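PDB 3LF5: cytochrome b5 reductase 4 from Homo sapiens, which probably passes electrons from NADH through a flavin-containing reductase domain to a cytochrome b5-like domain, the part described here, which carries a heme. Local coordinates for residues 48-51 / 57-60. Numbering follows the deposited sequence.
Sequences MRAA and ELFD. With HEM (protoporphyrin IX containing Fe), chain C.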
ATOM      1  N   MET A  48      -8.235   6.762  -0.391  1.00 12.75           N
ATOM      2  CA  MET A  48      -6.781   6.898  -0.421  1.00 13.41           C
ATOM      3  C   MET A  48      -6.029   5.910   0.465  1.00 13.41           C
ATOM      4  O   MET A  48      -4.838   5.703   0.259  1.00 13.87           O
ATOM      5  CB  MET A  48      -6.367   8.320  -0.018  1.00 13.70           C
ATOM      6  CG  MET A  48      -6.583   9.322  -1.144  1.00 14.54           C
ATOM      7  SD  MET A  48      -5.529   9.056  -2.591  1.00 15.78           S
ATOM      8  CE  MET A  48      -3.884   9.319  -1.912  1.00 18.88           C
ATOM      9  N   ARG A  49      -6.693   5.273   1.435  1.00 13.02           N
ATOM     10  CA  ARG A  49      -6.053   4.247   2.235  1.00 13.38           C
ATOM     11  C   ARG A  49      -5.524   3.128   1.361  1.00 12.37           C
ATOM     12  O   ARG A  49      -4.575   2.445   1.756  1.00 14.64           O
ATOM     13  CB  ARG A  49      -7.026   3.671   3.254  1.00 13.54           C
ATOM     14  CG  ARG A  49      -7.419   4.672   4.331  1.00 15.69           C
ATOM     15  CD  ARG A  49      -8.505   4.106   5.178  1.00 17.90           C
ATOM     16  NE  ARG A  49      -8.011   3.017   6.004  1.00 19.06           N
ATOM     17  CZ  ARG A  49      -8.786   2.233   6.737  1.00 19.64           C
ATOM     18  NH1 ARG A  49     -10.097   2.419   6.766  1.00 22.15           N
ATOM     19  NH2 ARG A  49      -8.238   1.259   7.436  1.00 21.82           N
ATOM     20  N   ALA A  50      -6.125   2.929   0.187  1.00 11.59           N
ATOM     21  CA  ALA A  50      -5.748   1.848  -0.724  1.00 12.10           C
ATOM     22  C   ALA A  50      -4.925   2.343  -1.903  1.00 11.56           C
ATOM     23  O   ALA A  50      -4.615   1.568  -2.783  1.00 12.03           O
ATOM     24  CB  ALA A  50      -6.989   1.080  -1.221  1.00 12.88           C
ATOM     25  N   ALA A  51      -4.517   3.610  -1.920  1.00 11.79           N
ATOM     26  CA  ALA A  51      -3.843   4.178  -3.087  1.00 11.69           C
ATOM     27  C   ALA A  51      -2.576   3.405  -3.437  1.00 11.48           C
ATOM     28  O   ALA A  51      -1.736   3.143  -2.573  1.00 11.83           O
ATOM     29  CB  ALA A  51      -3.490   5.633  -2.815  1.00 13.07           C
ATOM     30  N   GLU A  57      -8.865  -6.227   0.660  1.00 10.83           N
ATOM     31  CA  GLU A  57      -9.215  -6.432   2.083  1.00 11.95           C
ATOM     32  C   GLU A  57      -9.963  -5.258   2.675  1.00 12.47           C
ATOM     33  O   GLU A  57     -10.968  -5.442   3.353  1.00 12.57           O
ATOM     34  CB  GLU A  57      -7.977  -6.739   2.929  1.00 13.78           C
ATOM     35  CG  GLU A  57      -8.207  -7.238   4.341  1.00 20.97           C
ATOM     36  CD  GLU A  57      -6.892  -7.629   5.011  1.00 27.98           C
ATOM     37  OE1 GLU A  57      -6.794  -7.497   6.244  1.00 34.13           O
ATOM     38  OE2 GLU A  57      -5.947  -8.041   4.290  1.00 32.77           O
ATOM     39  N   LEU A  58      -9.488  -4.045   2.413  1.00 11.30           N
ATOM     40  CA  LEU A  58     -10.186  -2.867   2.896  1.00 11.77           C
ATOM     41  C   LEU A  58     -11.611  -2.825   2.324  1.00 11.61           C
ATOM     42  O   LEU A  58     -12.566  -2.536   3.043  1.00 12.41           O
ATOM     43  CB  LEU A  58      -9.429  -1.598   2.511  1.00 13.71           C
ATOM     44  CG  LEU A  58      -8.151  -1.311   3.306  1.00 16.04           C
ATOM     45  CD1 LEU A  58      -7.317  -0.206   2.634  1.00 19.59           C
ATOM     46  CD2 LEU A  58      -8.497  -0.927   4.751  1.00 20.72           C
ATOM     47  N   PHE A  59     -11.724  -3.056   1.021  1.00 10.15           N
ATOM     48  CA  PHE A  59     -13.021  -3.022   0.332  1.00  9.08           C
ATOM     49  C   PHE A  59     -13.983  -4.036   0.977  1.00 10.47           C
ATOM     50  O   PHE A  59     -15.153  -3.736   1.231  1.00 11.67           O
ATOM     51  CB  PHE A  59     -12.784  -3.350  -1.156  1.00  8.88           C
ATOM     52  CG  PHE A  59     -14.017  -3.309  -2.029  1.00  8.57           C
ATOM     53  CD1 PHE A  59     -14.340  -2.167  -2.735  1.00  9.42           C
ATOM     54  CD2 PHE A  59     -14.867  -4.402  -2.126  1.00 11.18           C
ATOM     55  CE1 PHE A  59     -15.485  -2.136  -3.541  1.00 11.81           C
ATOM     56  CE2 PHE A  59     -16.000  -4.370  -2.900  1.00 12.49           C
ATOM     57  CZ  PHE A  59     -16.304  -3.221  -3.598  1.00 12.00           C
ATOM     58  N   ASP A  60     -13.464  -5.236   1.234  1.00 11.38           N
ATOM     59  CA  ASP A  60     -14.298  -6.301   1.769  1.00 12.82           C
ATOM     60  C   ASP A  60     -14.696  -6.036   3.225  1.00 13.11           C
ATOM     61  O   ASP A  60     -15.681  -6.577   3.700  1.00 14.97           O
ATOM     62  CB  ASP A  60     -13.600  -7.648   1.653  1.00 13.40           C
ATOM     63  CG  ASP A  60     -13.615  -8.202   0.254  1.00 14.89           C
ATOM     64  OD1 ASP A  60     -14.311  -7.638  -0.620  1.00 16.99           O
ATOM     65  OD2 ASP A  60     -12.915  -9.207   0.034  1.00 18.24           O
TER
HETATM   66  CHA HEM C   1     -19.225   3.644   1.100  0.50  9.55           C
HETATM   67  CHB HEM C   1     -14.636   2.996   2.511  0.50  8.74           C
HETATM   68  CHC HEM C   1     -13.431   1.599  -1.914  0.50  9.14           C
HETATM   69  CHD HEM C   1     -17.934   2.424  -3.382  0.50  9.37           C
HETATM   70  C1A HEM C   1     -18.081   3.586   1.847  0.50 10.41           C
HETATM   71  C2A HEM C   1     -17.968   3.875   3.247  0.50 10.22           C
HETATM   72  C3A HEM C   1     -16.718   3.714   3.635  0.50  8.92           C
HETATM   73  C4A HEM C   1     -15.969   3.304   2.475  0.50  8.82           C
HETATM   74  CMA HEM C   1     -16.127   3.883   5.052  0.50  9.90           C
HETATM   75  CAA HEM C   1     -19.141   4.286   4.127  0.50 10.46           C
HETATM   76  CBA HEM C   1     -19.595   2.966   4.725  0.50 12.26           C
HETATM   77  CGA HEM C   1     -20.504   3.134   5.888  0.50 14.50           C
HETATM   78  O1A HEM C   1     -21.129   2.087   6.171  0.50 15.26           O
HETATM   79  O2A HEM C   1     -20.604   4.246   6.490  0.50 14.54           O
HETATM   80  C1B HEM C   1     -13.914   2.496   1.464  0.50  9.19           C
HETATM   81  C2B HEM C   1     -12.527   2.092   1.500  0.50  9.47           C
HETATM   82  C3B HEM C   1     -12.188   1.706   0.276  0.50  9.14           C
HETATM   83  C4B HEM C   1     -13.360   1.843  -0.574  0.50  8.80           C
HETATM   84  CMB HEM C   1     -11.631   2.128   2.746  0.50 10.73           C
HETATM   85  CAB HEM C   1     -10.801   1.185  -0.155  0.50 10.18           C
HETATM   86  CBB HEM C   1     -10.680   0.186  -1.038  0.50 11.73           C
HETATM   87  C1C HEM C   1     -14.523   1.787  -2.710  0.50  9.31           C
HETATM   88  C2C HEM C   1     -14.609   1.642  -4.146  0.50  9.09           C
HETATM   89  C3C HEM C   1     -15.864   1.872  -4.501  0.50  9.59           C
HETATM   90  C4C HEM C   1     -16.609   2.172  -3.339  0.50  9.81           C
HETATM   91  CMC HEM C   1     -13.469   1.274  -5.090  0.50  8.20           C
HETATM   92  CAC HEM C   1     -16.526   1.876  -5.879  0.50 11.43           C
HETATM   93  CBC HEM C   1     -16.197   0.970  -6.776  0.50 13.69           C
HETATM   94  C1D HEM C   1     -18.719   2.694  -2.308  0.50  9.30           C
HETATM   95  C2D HEM C   1     -20.151   2.690  -2.352  0.50 11.06           C
HETATM   96  C3D HEM C   1     -20.569   3.085  -0.951  0.50 10.29           C
HETATM   97  C4D HEM C   1     -19.342   3.277  -0.210  0.50 10.06           C
HETATM   98  CMD HEM C   1     -21.032   2.364  -3.570  0.50 11.41           C
HETATM   99  CAD HEM C   1     -22.013   3.176  -0.449  0.50  9.80           C
HETATM  100  CBD HEM C   1     -22.551   1.764  -0.161  0.50 12.11           C
HETATM  101  CGD HEM C   1     -23.981   1.952   0.320  0.50 15.64           C
HETATM  102  O1D HEM C   1     -24.776   2.619  -0.382  0.50 17.05           O
HETATM  103  O2D HEM C   1     -24.292   1.440   1.423  0.50 20.00           O
HETATM  104  NA  HEM C   1     -16.820   3.247   1.392  0.50  9.43           N
HETATM  105  NB  HEM C   1     -14.405   2.332   0.192  0.50  7.79           N
HETATM  106  NC  HEM C   1     -15.781   2.111  -2.248  0.50  9.53           N
HETATM  107  ND  HEM C   1     -18.272   3.028  -1.059  0.50 10.08           N
HETATM  108 FE   HEM C   1     -16.320   2.666  -0.460  0.50  9.46          FE
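Leu58 of helix 56-63 lies against Arg49 and Ala50, the middle residues of a type I beta turn spanning Met48 to Ala51, and the two segments meet beside the heme in a pocket of the cytochrome b5 fold. The turn lies ahead of strand 53-54 and is closed by a hydrogen bond from Ala51 N to Met48 O (3.0 Å). Across the segments the contact is van der Waals, without a hydrogen bond. Leu58 divides its two methyls: CD1 lies 4.1 Å from Ala50 CB and also meets the base of the Arg49 side chain, while CD2 sits over one face of the guanidinium, nearer its rim than its centre, 3.5 Å from Arg49 NH2. Arg49 reaches this position through a bend at chi3 (70°), which brings its flat end back across the methyl; a salt bridge from NH1 to Glu46 holds the charge. Replacing Leu58 by alanine removes both methyls, which is likely to open a gap beside Ala50 and leave the guanidinium face without its methyl cover. Heme contacts come from both segments. Ala50 CB touches the heme vinyl carbon CBB at 3.8 Å, and Leu58 CB lies 4.1 Å from heme CAB of the same vinyl. On the helix, Phe59 has CG anti to its backbone N (chi1 -178°), which carries the ring away from the turn and edge-on against a pyrrole face of the porphyrin, where His63 and Tyr68 meet it edge-to-face. There the heme carbon C2C lies in the plane of the phenyl ring, at its edge, 3.9 Å from Phe59 CE1.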